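Local coordinates for CELL WALL surface anchor family protein (Streptococcus pneumoniae, PDB 2WW8) that forms the adhesin of the pneumococcal pilus, a cell-wall-anchored surface protein that probably attaches the bacterium to host cells through an integrin-like domain, at residues 66-72 with 98-104; 389-395 with 442-448. All blocks are in the same frame, centred on the assembly; numbering follows the deposited sequence.

Contact 1 (66-72 with 98-104); sequences VFELKNN and TYTLTEA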
loop_
_atom_site.group_PDB
_atom_site.type_symbol
_atom_site.label_atom_id
_atom_site.label_comp_id
_atom_site.label_asym_id
_atom_site.label_seq_id
_atom_site.Cartn_x
_atom_site.Cartn_y
_atom_site.Cartn_z
ATOM N N VAL A 66 -1.868 -51.953 -23.066
ATOM C CA VAL A 66 -3.077 -51.403 -23.683
ATOM C C VAL A 66 -4.262 -51.417 -22.710
ATOM O O VAL A 66 -4.673 -52.485 -22.242
ATOM C CB VAL A 66 -3.384 -52.039 -25.088
ATOM C CG1 VAL A 66 -4.868 -51.965 -25.474
ATOM C CG2 VAL A 66 -2.524 -51.392 -26.189
ATOM N N PHE A 67 -4.794 -50.226 -22.417
ATOM C CA PHE A 67 -5.856 -50.072 -21.426
ATOM C C PHE A 67 -7.179 -49.577 -21.964
ATOM O O PHE A 67 -7.222 -48.868 -22.961
ATOM C CB PHE A 67 -5.413 -49.157 -20.265
ATOM C CG PHE A 67 -4.298 -49.738 -19.442
ATOM C CD1 PHE A 67 -4.574 -50.557 -18.353
ATOM C CD2 PHE A 67 -2.970 -49.492 -19.786
ATOM C CE1 PHE A 67 -3.540 -51.101 -17.607
ATOM C CE2 PHE A 67 -1.918 -50.031 -19.049
ATOM C CZ PHE A 67 -2.212 -50.842 -17.961
ATOM N N GLU A 68 -8.244 -49.938 -21.256
ATOM C CA GLU A 68 -9.592 -49.504 -21.600
ATOM C C GLU A 68 -10.374 -48.869 -20.464
ATOM O O GLU A 68 -10.484 -49.428 -19.372
ATOM C CB GLU A 68 -10.392 -50.642 -22.239
ATOM C CG GLU A 68 -9.710 -51.029 -23.549
ATOM C CD GLU A 68 -10.564 -51.836 -24.510
ATOM O OE1 GLU A 68 -11.649 -52.328 -24.112
ATOM O OE2 GLU A 68 -10.114 -51.959 -25.674
ATOM N N LEU A 69 -10.921 -47.694 -20.756
ATOM C CA LEU A 69 -11.761 -46.986 -19.801
ATOM C C LEU A 69 -13.191 -46.886 -20.328
ATOM O O LEU A 69 -13.454 -46.279 -21.380
ATOM C CB LEU A 69 -11.189 -45.595 -19.492
ATOM C CG LEU A 69 -11.871 -44.809 -18.370
ATOM C CD1 LEU A 69 -11.666 -45.457 -16.996
ATOM C CD2 LEU A 69 -11.411 -43.342 -18.415
ATOM N N LYS A 70 -14.112 -47.502 -19.595
ATOM C CA LYS A 70 -15.485 -47.512 -20.074
ATOM C C LYS A 70 -16.447 -46.975 -19.022
ATOM O O LYS A 70 -16.421 -47.361 -17.843
ATOM C CB LYS A 70 -15.921 -48.848 -20.726
ATOM C CG LYS A 70 -16.413 -49.955 -19.795
ATOM C CD LYS A 70 -17.535 -50.783 -20.429
ATOM C CE LYS A 70 -17.850 -52.016 -19.579
ATOM N NZ LYS A 70 -17.203 -53.246 -20.137
ATOM N N ASN A 71 -17.274 -46.057 -19.509
ATOM C CA ASN A 71 -18.295 -45.438 -18.705
ATOM C C ASN A 71 -19.415 -46.396 -18.303
ATOM O O ASN A 71 -20.157 -46.888 -19.149
ATOM C CB ASN A 71 -18.822 -44.211 -19.442
ATOM C CG ASN A 71 -19.443 -43.222 -18.501
ATOM O OD1 ASN A 71 -20.460 -43.508 -17.859
ATOM N ND2 ASN A 71 -18.808 -42.061 -18.377
ATOM N N ASN A 72 -19.522 -46.645 -17.000
ATOM C CA ASN A 72 -20.533 -47.521 -16.402
ATOM C C ASN A 72 -21.998 -47.062 -16.396
ATOM O O ASN A 72 -22.841 -47.708 -15.764
ATOM C CB ASN A 72 -20.143 -47.884 -14.964
ATOM C CG ASN A 72 -18.834 -48.641 -14.881
ATOM O OD1 ASN A 72 -18.232 -49.012 -15.896
ATOM N ND2 ASN A 72 -18.383 -48.868 -13.651
ATOM N N THR A 98 -18.645 -42.820 -13.154
ATOM C CA THR A 98 -17.982 -44.026 -12.653
ATOM C C THR A 98 -17.474 -44.861 -13.816
ATOM O O THR A 98 -18.173 -45.020 -14.815
ATOM C CB THR A 98 -18.959 -44.829 -11.782
ATOM O OG1 THR A 98 -19.460 -43.941 -10.778
ATOM C CG2 THR A 98 -18.279 -46.016 -11.101
ATOM N N TYR A 99 -16.252 -45.372 -13.695
ATOM C CA TYR A 99 -15.597 -46.080 -14.791
ATOM C C TYR A 99 -15.022 -47.428 -14.350
ATOM O O TYR A 99 -14.627 -47.584 -13.188
ATOM C CB TYR A 99 -14.489 -45.221 -15.414
ATOM C CG TYR A 99 -14.970 -43.914 -16.011
ATOM C CD1 TYR A 99 -15.479 -42.881 -15.200
ATOM C CD2 TYR A 99 -14.915 -43.704 -17.390
ATOM C CE1 TYR A 99 -15.934 -41.692 -15.745
ATOM C CE2 TYR A 99 -15.369 -42.505 -17.948
ATOM C CZ TYR A 99 -15.878 -41.510 -17.119
ATOM O OH TYR A 99 -16.328 -40.342 -17.693
ATOM N N THR A 100 -15.007 -48.393 -15.274
ATOM C CA THR A 100 -14.148 -49.567 -15.129
ATOM C C THR A 100 -12.966 -49.435 -16.086
ATOM O O THR A 100 -13.134 -49.122 -17.271
ATOM C CB THR A 100 -14.881 -50.929 -15.270
ATOM O OG1 THR A 100 -16.033 -50.935 -14.422
ATOM C CG2 THR A 100 -13.976 -52.102 -14.848
ATOM N N LEU A 101 -11.785 -49.629 -15.500
ATOM C CA LEU A 101 -10.479 -49.679 -16.161
ATOM C C LEU A 101 -9.996 -51.130 -16.217
ATOM O O LEU A 101 -9.933 -51.830 -15.191
ATOM C CB LEU A 101 -9.448 -48.860 -15.375
ATOM C CG LEU A 101 -8.151 -48.221 -15.904
ATOM C CD1 LEU A 101 -6.971 -48.712 -15.062
ATOM C CD2 LEU A 101 -7.821 -48.359 -17.392
ATOM N N THR A 102 -9.657 -51.560 -17.430
ATOM C CA THR A 102 -9.178 -52.923 -17.713
ATOM C C THR A 102 -7.929 -52.879 -18.593
ATOM O O THR A 102 -7.786 -52.042 -19.497
ATOM C CB THR A 102 -10.222 -53.800 -18.449
ATOM O OG1 THR A 102 -10.822 -53.024 -19.494
ATOM C CG2 THR A 102 -11.306 -54.337 -17.510
ATOM N N GLU A 103 -7.017 -53.797 -18.294
ATOM C CA GLU A 103 -5.917 -54.095 -19.198
ATOM C C GLU A 103 -6.435 -54.955 -20.378
ATOM O O GLU A 103 -6.890 -56.085 -20.200
ATOM C CB GLU A 103 -4.781 -54.757 -18.413
ATOM C CG GLU A 103 -3.418 -54.692 -19.075
ATOM C CD GLU A 103 -2.470 -55.732 -18.503
ATOM O OE1 GLU A 103 -2.963 -56.805 -18.041
ATOM O OE2 GLU A 103 -1.233 -55.493 -18.513
ATOM N N ALA A 104 -6.403 -54.403 -21.587
ATOM C CA ALA A 104 -6.856 -55.141 -22.756
ATOM C C ALA A 104 -5.742 -56.097 -23.217
ATOM O O ALA A 104 -5.965 -57.302 -23.347
ATOM C CB ALA A 104 -7.299 -54.180 -23.866
#
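Leu69 and Tyr99 meet on the face of the sheet that also carries Phe67, Asn71, Leu101 and Glu103. Leu69 CG lies anti to the backbone N (chi1 -172°), which swings the branched end over the neighbouring strand. There Leu69 CG comes 3.4 Å from Tyr99 CD2, and Leu69 CD1 packs tightly on Tyr99 CB. The Asn71 side chain lies over one face of the same ring, with amide and ring planes 64° apart. Asn71 ND2 lies 3.1 Å from Tyr99 OH. The hydroxyl is hydrogen-bonded to Lys95 O. At the other end, Leu101 CD2 reaches Phe67 CB at 3.8 Å. Phe67 CE1 rests against the aliphatic part of Glu103, 3.9 Å from Glu103 CG. The Glu103 carboxylate turns to Ser113 N. On the other face, Glu68 CB approaches Thr102 OG1. Beyond it, Val66 CG1 touches Ala104 CB.

The backbones hold this register with paired bonds, Glu68 to Thr102 and Lys70 to Thr100. Glu68 N to Thr102 O measures 2.8 Å. One further hydrogen bond lies at each end, from Ala104 N to Val66 O and from Asn72 N to Thr98 O. Phe67 and Leu69 are buried against Phe91 of strand 88-94, and Phe67 and Leu101 touch Ile52 of strand 48-55. This face therefore packs on the other sheet of a prealbumin-like (transthyretin-clan) beta sandwich, the CNA_B type of pilin domain.

Contact 2 (389-395 with 442-448); sequences VPTMSYP and RGDGQSY
Ser393 and Arg442 form an antiparallel hydrogen-bonded pair. Arg442 N gives a bond of 2.9 Å to Ser393 O, almost in line with the carbonyl. The return bond, Ser393 N to Arg442 O, is 3.1 Å and tilted 33° from the carbonyl plane. Further along, Gly445 N gives a longer hydrogen bond, 3.3 Å, to Thr391 O, from above the carbonyl plane. A water also donates to Thr391 O and accepts from Asp444 N and Ser447 N. It bridges Thr391 O to the backbone of 444-447.

The Arg442 chain bends at chi2 and chi3, and its CD lies 3.8 Å from Pro395 CB. Its guanidinium group leaves the contact for Glu498 and Leu501 O. Ser393 OG turns to His515. Thr391 points into the turn, with OG1 3.2 Å from Gly445 CA and CG2 against the backbone of Ser447 and Tyr448. Tyr448 CG stands anti to the backbone N (chi1 -179°), which carries the ring alongside Pro390. Tyr448 CD1 meets Val389 CG2 at 3.5 Å. Pro390 O is buried here without a polar partner.

The segment 389-395 follows strand 379-386 and the magnesium ligand Asp387, and the side chain of Thr391 is about 7 Å from the magnesium ion. The arrangement is a short, weakly bonded antiparallel pair between loops. It lies beside the magnesium site (Ser234, Ser236, Asp387), which matches the metal-ion-dependent adhesion site (MIDAS) of integrin-type von Willebrand factor A domains.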
loop_
_atom_site.group_PDB
_atom_site.type_symbol
_atom_site.label_atom_id
_atom_site.label_comp_id
_atom_site.label_asym_id
_atom_site.label_seq_id
_atom_site.Cartn_x
_atom_site.Cartn_y
_atom_site.Cartn_z
ATOM N N VAL A 389 3.561 44.129 19.043
ATOM C CA VAL A 389 2.884 45.372 18.742
ATOM C C VAL A 389 3.614 46.169 17.659
ATOM O O VAL A 389 4.812 45.977 17.486
ATOM C CB VAL A 389 2.667 46.190 20.032
ATOM C CG1 VAL A 389 1.864 45.374 21.097
ATOM C CG2 VAL A 389 3.984 46.677 20.634
ATOM N N PRO A 390 2.892 47.058 16.966
ATOM C CA PRO A 390 3.499 47.776 15.843
ATOM C C PRO A 390 4.609 48.726 16.315
ATOM O O PRO A 390 4.540 49.307 17.388
ATOM C CB PRO A 390 2.333 48.590 15.216
ATOM C CG PRO A 390 1.219 48.674 16.285
ATOM C CD PRO A 390 1.442 47.383 17.137
ATOM N N THR A 391 5.626 48.914 15.479
ATOM C CA THR A 391 6.727 49.772 15.786
ATOM C C THR A 391 7.014 50.645 14.549
ATOM O O THR A 391 8.033 51.347 14.521
ATOM C CB THR A 391 8.006 48.986 16.198
ATOM O OG1 THR A 391 8.330 48.045 15.175
ATOM C CG2 THR A 391 7.882 48.246 17.580
ATOM N N MET A 392 6.106 50.603 13.573
ATOM C CA MET A 392 6.055 51.444 12.414
ATOM C C MET A 392 4.593 51.720 12.039
ATOM O O MET A 392 3.725 50.881 12.309
ATOM C CB MET A 392 6.699 50.678 11.231
ATOM C CG MET A 392 8.199 50.568 11.508
ATOM S SD MET A 392 9.107 49.673 10.191
ATOM C CE MET A 392 9.141 50.885 8.878
ATOM N N SER A 393 4.323 52.832 11.374
ATOM C CA SER A 393 2.939 53.091 10.929
ATOM C C SER A 393 3.050 54.136 9.808
ATOM O O SER A 393 4.098 54.806 9.675
ATOM C CB SER A 393 2.111 53.646 12.121
ATOM O OG SER A 393 2.761 54.766 12.712
ATOM N N TYR A 394 2.000 54.311 9.009
ATOM C CA TYR A 394 1.934 55.424 8.042
ATOM C C TYR A 394 1.449 56.685 8.750
ATOM O O TYR A 394 0.645 56.590 9.651
ATOM C CB TYR A 394 1.011 55.122 6.869
ATOM C CG TYR A 394 1.600 54.103 5.889
ATOM C CD1 TYR A 394 2.685 54.407 5.081
ATOM C CD2 TYR A 394 0.969 52.888 5.695
ATOM C CE1 TYR A 394 3.184 53.496 4.148
ATOM C CE2 TYR A 394 1.402 51.985 4.754
ATOM C CZ TYR A 394 2.511 52.288 3.995
ATOM O OH TYR A 394 2.959 51.323 3.131
ATOM N N PRO A 395 1.966 57.858 8.371
ATOM C CA PRO A 395 1.593 59.122 9.011
ATOM C C PRO A 395 0.157 59.522 8.578
ATOM O O PRO A 395 -0.233 59.329 7.422
ATOM C CB PRO A 395 2.639 60.133 8.473
ATOM C CG PRO A 395 3.012 59.606 7.106
ATOM C CD PRO A 395 2.948 58.061 7.289
ATOM N N ARG A 442 6.566 56.237 9.518
ATOM C CA ARG A 442 6.873 56.588 10.918
ATOM C C ARG A 442 7.513 55.382 11.559
ATOM O O ARG A 442 7.080 54.256 11.302
ATOM C CB ARG A 442 5.625 57.036 11.721
ATOM C CG ARG A 442 4.761 58.139 11.075
ATOM C CD ARG A 442 5.599 59.373 10.743
ATOM N NE ARG A 442 6.174 59.985 11.922
ATOM C CZ ARG A 442 6.860 61.125 11.915
ATOM N NH1 ARG A 442 7.066 61.757 10.763
ATOM N NH2 ARG A 442 7.368 61.582 13.056
ATOM N N GLY A 443 8.505 55.627 12.434
ATOM C CA GLY A 443 9.126 54.515 13.180
ATOM C C GLY A 443 10.111 53.693 12.365
ATOM O O GLY A 443 10.218 53.855 11.152
ATOM N N ASP A 444 10.857 52.825 13.046
ATOM C CA ASP A 444 11.848 51.988 12.380
ATOM C C ASP A 444 12.051 50.679 13.153
ATOM O O ASP A 444 13.082 50.023 12.935
ATOM C CB ASP A 444 13.141 52.784 12.153
ATOM C CG ASP A 444 13.938 53.022 13.459
ATOM O OD1 ASP A 444 13.480 52.644 14.590
ATOM O OD2 ASP A 444 15.052 53.589 13.334
ATOM N N GLY A 445 11.109 50.296 14.037
ATOM C CA GLY A 445 11.373 49.151 14.954
ATOM C C GLY A 445 11.833 49.520 16.336
ATOM O O GLY A 445 11.869 48.646 17.174
ATOM N N GLN A 446 12.158 50.792 16.612
ATOM C CA GLN A 446 12.668 51.229 17.918
ATOM C C GLN A 446 11.664 51.064 19.059
ATOM O O GLN A 446 12.018 50.590 20.131
ATOM C CB GLN A 446 13.042 52.702 17.855
ATOM C CG GLN A 446 13.874 53.237 19.036
ATOM C CD GLN A 446 15.233 52.590 19.048
ATOM O OE1 GLN A 446 15.969 52.621 18.062
ATOM N NE2 GLN A 446 15.538 51.939 20.137
ATOM N N SER A 447 10.421 51.467 18.848
ATOM C CA SER A 447 9.463 51.404 19.957
ATOM C C SER A 447 8.033 51.496 19.369
ATOM O O SER A 447 7.828 52.036 18.307
ATOM C CB SER A 447 9.681 52.634 20.841
ATOM O OG SER A 447 8.912 52.575 22.007
ATOM N N TYR A 448 7.076 50.998 20.124
ATOM C CA TYR A 448 5.679 51.288 19.990
ATOM C C TYR A 448 5.426 52.785 20.210
ATOM O O TYR A 448 4.485 53.326 19.640
ATOM C CB TYR A 448 4.953 50.508 21.076
ATOM C CG TYR A 448 3.449 50.643 21.096
ATOM C CD1 TYR A 448 2.660 49.899 20.196
ATOM C CD2 TYR A 448 2.832 51.465 22.047
ATOM C CE1 TYR A 448 1.250 50.011 20.210
ATOM C CE2 TYR A 448 1.426 51.593 22.079
ATOM C CZ TYR A 448 0.659 50.837 21.168
ATOM O OH TYR A 448 -0.718 50.909 21.168
HETATM O O HOH W 1 9.896 52.963 16.142
#

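Overall arrangement
From the N terminus, the chain first builds a prealbumin-like domain. Contact 1 closes a loop of 25 residues there, which includes strands 77-81 and 88-94, and joins two neighbouring strands of a five-stranded antiparallel sheet. The chain then runs on to the parallel sheet and helices around the magnesium ion. Contact 2 closes a longer loop of 46 residues, which carries helix 407-416, and ties two loop segments together near that metal. The loops follow in series, neither nested nor crossed. The contacts lie on opposite sides of the chain's centre, with centres 108 Å apart, so each serves its own domain of an elongated molecule.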